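Local atomic coordinates of MsStt7d protein (Micromonas, PDB entry 4IX4), a protein that probably phosphorylates other proteins using ATP through its kinase domain, which here holds ADP and a magnesium ion in its nucleotide site. Residues B[171-176]-B[185-190]; B[80-85]-B[109-114]; B[31-36]-B[48-53]. One frame throughout, in Å; residues are numbered along the deposited sequence.

Contact 1 of 3, residues B[171-176]-B[185-190]; sequences PANLIA and KLIDLG. With MG (magnesium ion), chain G; ADP (adenosine-5'-diphosphate), chain F.
The N173 amide and the D188 carboxylate cross obliquely, their planes 73° apart, and D188 CB lies over one face of the amide, 3.5 Å from N173 OD1. From the opposite side, tilted out of the amide plane, water 1 donates to N173 OD1 at 2.7 Å. Water 1 also binds the magnesium ion, as D188 OD2 does directly at 2.5 Å; two ADP phosphate oxygens and two more waters complete six ligands. N173 thus meets this ion only through water 1, although it binds a second magnesium seen in this protein; D168 O holds its ND2. With an alanine in place of N173, D168 O and water 1 would probably each lose a partner, and D188 CB its cover. I187 N donates to N173 O just beyond the strands, and within them I175 and K185 bond both ways. I175 CD1 sits 3.4 Å from ADP C2 and I187 CD1 3.7 Å from ADP C8, over the same adenine face; I187 CG1, between backbone N and carbonyl carbon (chi1 53°), carries CD1 there. This is the kinase catalytic loop and its hairpin running into the magnesium-binding motif, here D188-L189-G190 in place of the usual Asp-Phe-Gly.

Contact 2 of 3, residues B[80-85]-B[109-114]; sequences TCARFM and LMWANE. With ADP (adenosine-5'-diphosphate), chain F.
E114 OE2 is gripped twice: R83 N donates to it at 2.9 Å, almost straight at 176° and on the anti side of the carboxylate, and water 4 donates at 2.8 Å. The same water accepts from R83 NE in the plane of the guanidinium, linking the two side chains whose charged atoms do not touch. A bend at chi2 (-73°) turns the E114 carboxylate back against A82 and R83. A112 CB covers one face of the R83 guanidinium, 3.6 Å from R83 NH2. Further along, A112 N donates to R83 O and M85 N to M110 O, and M85 SD comes to 3.5 Å from A112 N. Within the sheet face shared by F84 and W111, F84 CD1 lies over one face of the indole; the F84 ring and the five-membered ring of W111 are tilted 54° to each other. W111 NE1 hydrogen-bonds to N70 OD1 of helix 59-76, which helps fix the indole's rotation. ADP N6 donates to A112 O at 2.9 Å, and E114 N to ADP N1 at the same distance. This pair of backbone bonds to adenine marks the kinase hinge, with W111 at the gatekeeper position just before it.

Contact 3 of 3, residues B[31-36]-B[48-53]; sequences GNFGTV and VLKNAK. With ADP (adenosine-5'-diphosphate), chain F.
The second half of the glycine-rich loop of the kinase N-lobe, residues 31-34 with the start of strand 34-41, pairs here with the end of strand 45-52, which carries the conserved lysine K50. Together they form an antiparallel beta hairpin in the five-stranded sheet that roofs the nucleotide. T35 and N51 are a hydrogen-bonded pair, each N donating to the other's O, and K53 N continues the ladder to F33 O at 2.8 Å. G34 faces A52 with its CA 3.0 Å from N51 O; a side chain on G34 would clash with N51 O and with K50 CE. V36 and V48 touch ADP, V36 CG1 standing 3.6 Å from ADP O4' and V48 CG2 3.8 Å from ADP C6. G31 N donates to ADP O3B at 3.1 Å and only weakly to O3A. K50 is fully extended, with CG opposite its backbone N (chi1 -180°), and crosses the F33 side chain at about a right angle. Its NZ lies 4.2 Å from the centroid of the F33 ring, an off-centre cation-pi contact 34° from the ring normal, while its salt bridge goes to E66 of helix 59-76. That lysine-glutamate pair is characteristic of an active-like kinase conformation. K53, extended beyond CG, runs along the backbone of residues 31-34, and its NZ donates to G31 O at 2.6 Å and to N32 O, above both carbonyl planes. S30 O of its own chain and S30 O of the second subunit also bond to NZ, so four carbonyls share three N-H groups. On the sheet face opposite V36 and K50 the side chains of T35 and N51 lie side by side, and water 5 joins them, 2.7 Å from T35 OG1 and donating to N51 OD1 and A52 O.

All three contacts surround one ADP. Contact 3 covers one adenine face with V48, contact 1 the opposite face with I175 and I187, and contact 2 holds the adenine's polar edge. Contacts 2 and 3 share a sheet: W111 O lies 2.9 Å from V48 N and L109 N 2.9 Å from K50 O, probable hydrogen bonds. Contact 1 joins contact 2 through the K185 NZ to E114 OE1 salt bridge, 2.9 Å, and probably through A82 N and L186 O. It approaches contact 3 where G190 O lies 3.4 Å from F33 CE2 and D188 OD1 4.3 Å from K50 NZ. The centres of contacts 1 and 2 are about 10 Å apart; contact 3 is about 14 Å from each.

Contact 1 of 3, residues B[171-176]-B[185-190]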
loop_
_atom_site.group_PDB
_atom_site.type_symbol
_atom_site.label_atom_id
_atom_site.label_comp_id
_atom_site.label_asym_id
_atom_site.label_seq_id
_atom_site.Cartn_x
_atom_site.Cartn_y
_atom_site.Cartn_z
ATOM N N PRO B 171 1.439 -12.798 13.214
ATOM C CA PRO B 171 0.174 -13.520 13.385
ATOM C C PRO B 171 -0.838 -13.277 12.250
ATOM O O PRO B 171 -1.558 -14.204 11.866
ATOM C CB PRO B 171 -0.334 -12.997 14.730
ATOM C CG PRO B 171 0.939 -12.741 15.494
ATOM C CD PRO B 171 1.850 -12.121 14.458
ATOM N N ALA B 172 -0.894 -12.062 11.713
ATOM C CA ALA B 172 -1.797 -11.783 10.597
ATOM C C ALA B 172 -1.500 -12.597 9.329
ATOM O O ALA B 172 -2.373 -12.746 8.467
ATOM C CB ALA B 172 -1.788 -10.306 10.282
ATOM N N ASN B 173 -0.277 -13.109 9.207
ATOM C CA ASN B 173 0.086 -13.907 8.036
ATOM C C ASN B 173 0.230 -15.378 8.344
ATOM O O ASN B 173 0.976 -16.098 7.665
ATOM C CB ASN B 173 1.367 -13.405 7.394
ATOM C CG ASN B 173 1.138 -12.172 6.545
ATOM O OD1 ASN B 173 0.021 -11.914 6.067
ATOM N ND2 ASN B 173 2.197 -11.412 6.332
ATOM N N LEU B 174 -0.488 -15.814 9.369
ATOM C CA LEU B 174 -0.598 -17.225 9.698
ATOM C C LEU B 174 -2.066 -17.632 9.745
ATOM O O LEU B 174 -2.882 -16.948 10.361
ATOM C CB LEU B 174 0.070 -17.496 11.044
ATOM C CG LEU B 174 1.597 -17.421 11.009
ATOM C CD1 LEU B 174 2.181 -17.243 12.394
ATOM C CD2 LEU B 174 2.180 -18.664 10.334
ATOM N N ILE B 175 -2.401 -18.749 9.097
ATOM C CA ILE B 175 -3.750 -19.285 9.159
ATOM C C ILE B 175 -3.711 -20.694 9.733
ATOM O O ILE B 175 -2.870 -21.501 9.330
ATOM C CB ILE B 175 -4.404 -19.317 7.760
ATOM C CG1 ILE B 175 -4.552 -17.893 7.215
ATOM C CG2 ILE B 175 -5.759 -20.017 7.799
ATOM C CD1 ILE B 175 -5.201 -17.811 5.844
ATOM N N ALA B 176 -4.603 -20.982 10.678
ATOM C CA ALA B 176 -4.767 -22.339 11.197
ATOM C C ALA B 176 -5.616 -23.106 10.196
ATOM O O ALA B 176 -6.821 -22.868 10.077
ATOM C CB ALA B 176 -5.441 -22.318 12.564
ATOM N N LYS B 185 -0.255 -22.366 8.541
ATOM C CA LYS B 185 0.385 -22.120 7.254
ATOM C C LYS B 185 0.644 -20.629 7.102
ATOM O O LYS B 185 -0.173 -19.799 7.511
ATOM C CB LYS B 185 -0.488 -22.601 6.102
ATOM C CG LYS B 185 -0.682 -24.119 6.062
ATOM C CD LYS B 185 -1.478 -24.543 4.843
ATOM C CE LYS B 185 -1.805 -26.029 4.897
ATOM N NZ LYS B 185 -2.541 -26.471 3.673
ATOM N N LEU B 186 1.779 -20.295 6.508
ATOM C CA LEU B 186 2.095 -18.910 6.195
ATOM C C LEU B 186 1.339 -18.457 4.958
ATOM O O LEU B 186 1.116 -19.241 4.032
ATOM C CB LEU B 186 3.595 -18.759 5.948
ATOM C CG LEU B 186 4.426 -18.734 7.234
ATOM C CD1 LEU B 186 5.869 -19.187 6.982
ATOM C CD2 LEU B 186 4.388 -17.346 7.888
ATOM N N ILE B 187 0.960 -17.183 4.937
ATOM C CA ILE B 187 0.463 -16.579 3.709
ATOM C C ILE B 187 1.295 -15.348 3.381
ATOM O O ILE B 187 2.113 -14.894 4.192
ATOM C CB ILE B 187 -1.028 -16.172 3.806
ATOM C CG1 ILE B 187 -1.263 -15.294 5.036
ATOM C CG2 ILE B 187 -1.922 -17.405 3.852
ATOM C CD1 ILE B 187 -2.651 -14.667 5.078
ATOM N N ASP B 188 1.052 -14.790 2.200
ATOM C CA ASP B 188 1.644 -13.518 1.806
ATOM C C ASP B 188 3.154 -13.583 1.612
ATOM O O ASP B 188 3.920 -13.197 2.495
ATOM C CB ASP B 188 1.297 -12.431 2.827
ATOM C CG ASP B 188 1.308 -11.040 2.225
ATOM O OD1 ASP B 188 1.862 -10.876 1.117
ATOM O OD2 ASP B 188 0.765 -10.111 2.858
ATOM N N LEU B 189 3.575 -14.063 0.448
ATOM C CA LEU B 189 4.985 -14.034 0.079
ATOM C C LEU B 189 5.352 -12.775 -0.730
ATOM O O LEU B 189 6.391 -12.727 -1.388
ATOM C CB LEU B 189 5.342 -15.311 -0.694
ATOM C CG LEU B 189 5.279 -16.606 0.132
ATOM C CD1 LEU B 189 5.171 -17.829 -0.766
ATOM C CD2 LEU B 189 6.496 -16.701 1.047
ATOM N N GLY B 190 4.516 -11.745 -0.657
ATOM C CA GLY B 190 4.737 -10.542 -1.452
ATOM C C GLY B 190 5.987 -9.757 -1.083
ATOM O O GLY B 190 6.486 -8.966 -1.877
HETATM MG MG MG G . -0.488 -8.417 4.116
HETATM P PB ADP F . -3.445 -6.452 4.985
HETATM O O1B ADP F . -2.014 -6.859 5.213
HETATM O O2B ADP F . -4.443 -7.190 5.847
HETATM O O3B ADP F . -3.651 -4.953 4.916
HETATM P PA ADP F . -3.653 -8.408 2.953
HETATM O O1A ADP F . -2.589 -9.140 3.740
HETATM O O2A ADP F . -3.634 -8.406 1.438
HETATM O O3A ADP F . -3.771 -6.892 3.468
HETATM O "O5'" ADP F . -5.044 -9.068 3.413
HETATM C "C5'" ADP F . -5.465 -10.210 2.695
HETATM C "C4'" ADP F . -6.436 -11.021 3.529
HETATM O "O4'" ADP F . -6.684 -12.191 2.759
HETATM C "C3'" ADP F . -5.868 -11.440 4.876
HETATM O "O3'" ADP F . -6.789 -11.139 5.929
HETATM C "C2'" ADP F . -5.766 -12.940 4.781
HETATM O "O2'" ADP F . -6.190 -13.574 5.990
HETATM C "C1'" ADP F . -6.639 -13.336 3.597
HETATM N N9 ADP F . -5.974 -14.430 2.870
HETATM C C8 ADP F . -4.875 -14.312 2.102
HETATM N N7 ADP F . -4.511 -15.521 1.603
HETATM C C5 ADP F . -5.399 -16.424 2.059
HETATM C C6 ADP F . -5.610 -17.871 1.901
HETATM N N6 ADP F . -4.764 -18.596 1.130
HETATM N N1 ADP F . -6.655 -18.426 2.552
HETATM C C2 ADP F . -7.499 -17.708 3.311
HETATM N N3 ADP F . -7.373 -16.377 3.494
HETATM C C4 ADP F . -6.361 -15.704 2.899
HETATM O O HOH W 1 -1.230 -9.563 6.307
HETATM O O HOH W 2 1.385 -7.388 5.244
HETATM O O HOH W 3 0.001 -7.647 1.901
#

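Contact 2 of 3, residues B[80-85]-B[109-114]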
loop_
_atom_site.group_PDB
_atom_site.type_symbol
_atom_site.label_atom_id
_atom_site.label_comp_id
_atom_site.label_asym_id
_atom_site.label_seq_id
_atom_site.Cartn_x
_atom_site.Cartn_y
_atom_site.Cartn_z
ATOM N N THR B 80 4.304 -25.455 3.884
ATOM C CA THR B 80 4.717 -24.321 4.709
ATOM C C THR B 80 3.767 -23.152 4.534
ATOM O O THR B 80 3.509 -22.420 5.490
ATOM C CB THR B 80 6.149 -23.827 4.396
ATOM O OG1 THR B 80 6.249 -23.427 3.016
ATOM C CG2 THR B 80 7.172 -24.913 4.698
ATOM N N CYS B 81 3.250 -22.985 3.315
ATOM C CA CYS B 81 2.452 -21.811 2.967
ATOM C C CYS B 81 1.125 -22.217 2.324
ATOM O O CYS B 81 0.940 -23.380 1.947
ATOM C CB CYS B 81 3.230 -20.929 1.987
ATOM S SG CYS B 81 4.802 -20.293 2.579
ATOM N N ALA B 82 0.205 -21.261 2.186
ATOM C CA ALA B 82 -1.051 -21.528 1.486
ATOM C C ALA B 82 -0.794 -22.200 0.138
ATOM O O ALA B 82 0.105 -21.804 -0.601
ATOM C CB ALA B 82 -1.842 -20.245 1.283
ATOM N N ARG B 83 -1.599 -23.206 -0.183
ATOM C CA ARG B 83 -1.441 -23.945 -1.427
ATOM C C ARG B 83 -1.613 -23.036 -2.633
ATOM O O ARG B 83 -2.643 -22.391 -2.782
ATOM C CB ARG B 83 -2.451 -25.082 -1.494
ATOM C CG ARG B 83 -2.398 -25.851 -2.800
ATOM C CD ARG B 83 -3.046 -27.221 -2.676
ATOM N NE ARG B 83 -4.450 -27.171 -2.263
ATOM C CZ ARG B 83 -5.485 -27.139 -3.099
ATOM N NH1 ARG B 83 -5.289 -27.126 -4.412
ATOM N NH2 ARG B 83 -6.722 -27.105 -2.620
ATOM N N PHE B 84 -0.596 -23.011 -3.487
ATOM C CA PHE B 84 -0.568 -22.138 -4.659
ATOM C C PHE B 84 -1.153 -22.850 -5.875
ATOM O O PHE B 84 -0.697 -23.934 -6.257
ATOM C CB PHE B 84 0.873 -21.687 -4.928
ATOM C CG PHE B 84 1.032 -20.806 -6.134
ATOM C CD1 PHE B 84 0.328 -19.617 -6.244
ATOM C CD2 PHE B 84 1.910 -21.150 -7.150
ATOM C CE1 PHE B 84 0.486 -18.801 -7.355
ATOM C CE2 PHE B 84 2.071 -20.329 -8.264
ATOM C CZ PHE B 84 1.360 -19.156 -8.361
ATOM N N MET B 85 -2.168 -22.234 -6.479
ATOM C CA MET B 85 -2.904 -22.855 -7.573
ATOM C C MET B 85 -2.555 -22.288 -8.943
ATOM O O MET B 85 -3.080 -22.749 -9.951
ATOM C CB MET B 85 -4.414 -22.788 -7.314
ATOM C CG MET B 85 -4.824 -23.502 -6.019
ATOM S SD MET B 85 -6.576 -23.350 -5.608
ATOM C CE MET B 85 -7.271 -24.418 -6.865
ATOM N N LEU B 109 -3.135 -14.022 -9.268
ATOM C CA LEU B 109 -2.639 -15.242 -8.627
ATOM C C LEU B 109 -3.761 -15.889 -7.824
ATOM O O LEU B 109 -4.668 -15.209 -7.353
ATOM C CB LEU B 109 -1.468 -14.930 -7.697
ATOM C CG LEU B 109 -0.299 -14.177 -8.335
ATOM C CD1 LEU B 109 0.841 -14.009 -7.336
ATOM C CD2 LEU B 109 0.179 -14.903 -9.601
ATOM N N MET B 110 -3.700 -17.208 -7.666
ATOM C CA MET B 110 -4.761 -17.934 -6.978
ATOM C C MET B 110 -4.194 -18.957 -6.006
ATOM O O MET B 110 -3.214 -19.637 -6.306
ATOM C CB MET B 110 -5.671 -18.636 -7.992
ATOM C CG MET B 110 -6.956 -19.199 -7.406
ATOM S SD MET B 110 -8.114 -19.797 -8.660
ATOM C CE MET B 110 -7.295 -21.291 -9.189
ATOM N N TRP B 111 -4.820 -19.040 -4.837
ATOM C CA TRP B 111 -4.452 -20.008 -3.815
ATOM C C TRP B 111 -5.721 -20.649 -3.281
ATOM O O TRP B 111 -6.814 -20.088 -3.396
ATOM C CB TRP B 111 -3.778 -19.325 -2.626
ATOM C CG TRP B 111 -2.511 -18.592 -2.900
ATOM C CD1 TRP B 111 -1.240 -19.062 -2.731
ATOM C CD2 TRP B 111 -2.383 -17.239 -3.349
ATOM N NE1 TRP B 111 -0.328 -18.083 -3.049
ATOM C CE2 TRP B 111 -1.005 -16.954 -3.430
ATOM C CE3 TRP B 111 -3.304 -16.236 -3.680
ATOM C CZ2 TRP B 111 -0.519 -15.711 -3.837
ATOM C CZ3 TRP B 111 -2.819 -14.991 -4.081
ATOM C CH2 TRP B 111 -1.441 -14.745 -4.161
ATOM N N ALA B 112 -5.560 -21.802 -2.644
ATOM C CA ALA B 112 -6.643 -22.386 -1.872
ATOM C C ALA B 112 -6.972 -21.471 -0.694
ATOM O O ALA B 112 -6.076 -20.904 -0.065
ATOM C CB ALA B 112 -6.239 -23.753 -1.356
ATOM N N ASN B 113 -8.255 -21.334 -0.383
ATOM C CA ASN B 113 -8.640 -20.672 0.858
ATOM C C ASN B 113 -8.334 -21.623 2.017
ATOM O O ASN B 113 -8.984 -22.664 2.164
ATOM C CB ASN B 113 -10.122 -20.295 0.836
ATOM C CG ASN B 113 -10.542 -19.518 2.067
ATOM O OD1 ASN B 113 -10.049 -19.765 3.161
ATOM N ND2 ASN B 113 -11.461 -18.574 1.893
ATOM N N GLU B 114 -7.325 -21.283 2.814
ATOM C CA GLU B 114 -6.837 -22.178 3.865
ATOM C C GLU B 114 -7.634 -22.081 5.163
ATOM O O GLU B 114 -7.452 -22.889 6.076
ATOM C CB GLU B 114 -5.359 -21.904 4.146
ATOM C CG GLU B 114 -4.449 -22.219 2.958
ATOM C CD GLU B 114 -4.257 -23.708 2.713
ATOM O OE1 GLU B 114 -4.676 -24.536 3.557
ATOM O OE2 GLU B 114 -3.661 -24.048 1.669
HETATM P PB ADP F . -3.445 -6.452 4.985
HETATM O O1B ADP F . -2.014 -6.859 5.213
HETATM O O2B ADP F . -4.443 -7.190 5.847
HETATM O O3B ADP F . -3.651 -4.953 4.916
HETATM P PA ADP F . -3.653 -8.408 2.953
HETATM O O1A ADP F . -2.589 -9.140 3.740
HETATM O O2A ADP F . -3.634 -8.406 1.438
HETATM O O3A ADP F . -3.771 -6.892 3.468
HETATM O "O5'" ADP F . -5.044 -9.068 3.413
HETATM C "C5'" ADP F . -5.465 -10.210 2.695
HETATM C "C4'" ADP F . -6.436 -11.021 3.529
HETATM O "O4'" ADP F . -6.684 -12.191 2.759
HETATM C "C3'" ADP F . -5.868 -11.440 4.876
HETATM O "O3'" ADP F . -6.789 -11.139 5.929
HETATM C "C2'" ADP F . -5.766 -12.940 4.781
HETATM O "O2'" ADP F . -6.190 -13.574 5.990
HETATM C "C1'" ADP F . -6.639 -13.336 3.597
HETATM N N9 ADP F . -5.974 -14.430 2.870
HETATM C C8 ADP F . -4.875 -14.312 2.102
HETATM N N7 ADP F . -4.511 -15.521 1.603
HETATM C C5 ADP F . -5.399 -16.424 2.059
HETATM C C6 ADP F . -5.610 -17.871 1.901
HETATM N N6 ADP F . -4.764 -18.596 1.130
HETATM N N1 ADP F . -6.655 -18.426 2.552
HETATM C C2 ADP F . -7.499 -17.708 3.311
HETATM N N3 ADP F . -7.373 -16.377 3.494
HETATM C C4 ADP F . -6.361 -15.704 2.899
HETATM O O HOH W 4 -4.578 -26.563 0.740
#

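Contact 3 of 3, residues B[31-36]-B[48-53]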
loop_
_atom_site.group_PDB
_atom_site.type_symbol
_atom_site.label_atom_id
_atom_site.label_comp_id
_atom_site.label_asym_id
_atom_site.label_seq_id
_atom_site.Cartn_x
_atom_site.Cartn_y
_atom_site.Cartn_z
ATOM N N GLY B 31 -3.889 -4.313 1.853
ATOM C CA GLY B 31 -2.970 -4.830 0.860
ATOM C C GLY B 31 -1.771 -3.938 0.616
ATOM O O GLY B 31 -1.829 -2.721 0.797
ATOM N N ASN B 32 -0.671 -4.550 0.189
ATOM C CA ASN B 32 0.543 -3.811 -0.135
ATOM C C ASN B 32 0.496 -3.261 -1.556
ATOM O O ASN B 32 -0.036 -2.177 -1.793
ATOM C CB ASN B 32 1.776 -4.698 0.048
ATOM C CG ASN B 32 3.065 -3.901 0.094
ATOM O OD1 ASN B 32 3.384 -3.159 -0.836
ATOM N ND2 ASN B 32 3.815 -4.051 1.180
ATOM N N PHE B 33 1.051 -4.016 -2.498
ATOM C CA PHE B 33 1.023 -3.626 -3.905
ATOM C C PHE B 33 -0.101 -4.333 -4.649
ATOM O O PHE B 33 -0.185 -4.245 -5.870
ATOM C CB PHE B 33 2.348 -3.990 -4.582
ATOM C CG PHE B 33 2.734 -5.437 -4.403
ATOM C CD1 PHE B 33 2.206 -6.419 -5.223
ATOM C CD2 PHE B 33 3.620 -5.816 -3.395
ATOM C CE1 PHE B 33 2.549 -7.763 -5.043
ATOM C CE2 PHE B 33 3.973 -7.151 -3.208
ATOM C CZ PHE B 33 3.437 -8.129 -4.044
ATOM N N GLY B 34 -0.943 -5.060 -3.917
ATOM C CA GLY B 34 -2.001 -5.837 -4.537
ATOM C C GLY B 34 -3.262 -5.906 -3.696
ATOM O O GLY B 34 -3.276 -5.460 -2.542
ATOM N N THR B 35 -4.318 -6.470 -4.276
ATOM C CA THR B 35 -5.610 -6.585 -3.617
ATOM C C THR B 35 -6.069 -8.028 -3.662
ATOM O O THR B 35 -5.940 -8.688 -4.684
ATOM C CB THR B 35 -6.667 -5.722 -4.322
ATOM O OG1 THR B 35 -6.168 -4.387 -4.472
ATOM C CG2 THR B 35 -7.964 -5.708 -3.532
ATOM N N VAL B 36 -6.579 -8.513 -2.535
ATOM C CA VAL B 36 -6.973 -9.905 -2.387
ATOM C C VAL B 36 -8.498 -10.024 -2.275
ATOM O O VAL B 36 -9.139 -9.248 -1.561
ATOM C CB VAL B 36 -6.290 -10.517 -1.142
ATOM C CG1 VAL B 36 -6.822 -11.898 -0.856
ATOM C CG2 VAL B 36 -4.782 -10.558 -1.336
ATOM N N VAL B 48 -8.644 -17.920 -2.982
ATOM C CA VAL B 48 -8.329 -16.518 -2.775
ATOM C C VAL B 48 -7.540 -16.071 -4.003
ATOM O O VAL B 48 -6.745 -16.840 -4.565
ATOM C CB VAL B 48 -7.557 -16.316 -1.448
ATOM C CG1 VAL B 48 -6.998 -14.930 -1.346
ATOM C CG2 VAL B 48 -8.489 -16.599 -0.278
ATOM N N LEU B 49 -7.787 -14.832 -4.420
ATOM C CA LEU B 49 -7.304 -14.292 -5.683
ATOM C C LEU B 49 -6.616 -12.969 -5.416
ATOM O O LEU B 49 -7.110 -12.168 -4.622
ATOM C CB LEU B 49 -8.493 -14.055 -6.611
ATOM C CG LEU B 49 -9.210 -15.327 -7.071
ATOM C CD1 LEU B 49 -10.698 -15.084 -7.357
ATOM C CD2 LEU B 49 -8.503 -15.892 -8.293
ATOM N N LYS B 50 -5.483 -12.728 -6.064
ATOM C CA LYS B 50 -4.778 -11.455 -5.876
ATOM C C LYS B 50 -4.393 -10.843 -7.212
ATOM O O LYS B 50 -3.869 -11.533 -8.083
ATOM C CB LYS B 50 -3.509 -11.644 -5.036
ATOM C CG LYS B 50 -2.720 -10.353 -4.798
ATOM C CD LYS B 50 -1.493 -10.592 -3.935
ATOM C CE LYS B 50 -0.807 -9.284 -3.588
ATOM N NZ LYS B 50 0.275 -9.495 -2.581
ATOM N N ASN B 51 -4.646 -9.546 -7.372
ATOM C CA ASN B 51 -4.121 -8.815 -8.520
ATOM C C ASN B 51 -3.276 -7.632 -8.048
ATOM O O ASN B 51 -3.186 -7.388 -6.846
ATOM C CB ASN B 51 -5.249 -8.387 -9.476
ATOM C CG ASN B 51 -6.092 -7.245 -8.935
ATOM O OD1 ASN B 51 -6.105 -6.976 -7.734
ATOM N ND2 ASN B 51 -6.821 -6.577 -9.830
ATOM N N ALA B 52 -2.637 -6.921 -8.978
ATOM C CA ALA B 52 -1.824 -5.762 -8.616
ATOM C C ALA B 52 -2.694 -4.524 -8.434
ATOM O O ALA B 52 -3.745 -4.398 -9.062
ATOM C CB ALA B 52 -0.769 -5.495 -9.676
ATOM N N LYS B 53 -2.250 -3.610 -7.577
ATOM C CA LYS B 53 -2.854 -2.276 -7.509
ATOM C C LYS B 53 -2.402 -1.436 -8.698
ATOM O O LYS B 53 -1.207 -1.332 -8.978
ATOM C CB LYS B 53 -2.480 -1.572 -6.204
ATOM C CG LYS B 53 -3.164 -2.167 -4.986
ATOM C CD LYS B 53 -2.634 -1.542 -3.713
ATOM C CE LYS B 53 -3.296 -2.118 -2.479
ATOM N NZ LYS B 53 -2.848 -1.407 -1.243
HETATM P PB ADP F . -3.445 -6.452 4.985
HETATM O O1B ADP F . -2.014 -6.859 5.213
HETATM O O2B ADP F . -4.443 -7.190 5.847
HETATM O O3B ADP F . -3.651 -4.953 4.916
HETATM P PA ADP F . -3.653 -8.408 2.953
HETATM O O1A ADP F . -2.589 -9.140 3.740
HETATM O O2A ADP F . -3.634 -8.406 1.438
HETATM O O3A ADP F . -3.771 -6.892 3.468
HETATM O "O5'" ADP F . -5.044 -9.068 3.413
HETATM C "C5'" ADP F . -5.465 -10.210 2.695
HETATM C "C4'" ADP F . -6.436 -11.021 3.529
HETATM O "O4'" ADP F . -6.684 -12.191 2.759
HETATM C "C3'" ADP F . -5.868 -11.440 4.876
HETATM O "O3'" ADP F . -6.789 -11.139 5.929
HETATM C "C2'" ADP F . -5.766 -12.940 4.781
HETATM O "O2'" ADP F . -6.190 -13.574 5.990
HETATM C "C1'" ADP F . -6.639 -13.336 3.597
HETATM N N9 ADP F . -5.974 -14.430 2.870
HETATM C C8 ADP F . -4.875 -14.312 2.102
HETATM N N7 ADP F . -4.511 -15.521 1.603
HETATM C C5 ADP F . -5.399 -16.424 2.059
HETATM C C6 ADP F . -5.610 -17.871 1.901
HETATM N N6 ADP F . -4.764 -18.596 1.130
HETATM N N1 ADP F . -6.655 -18.426 2.552
HETATM C C2 ADP F . -7.499 -17.708 3.311
HETATM N N3 ADP F . -7.373 -16.377 3.494
HETATM C C4 ADP F . -6.361 -15.704 2.899
HETATM O O HOH W 5 -6.160 -4.226 -7.191
#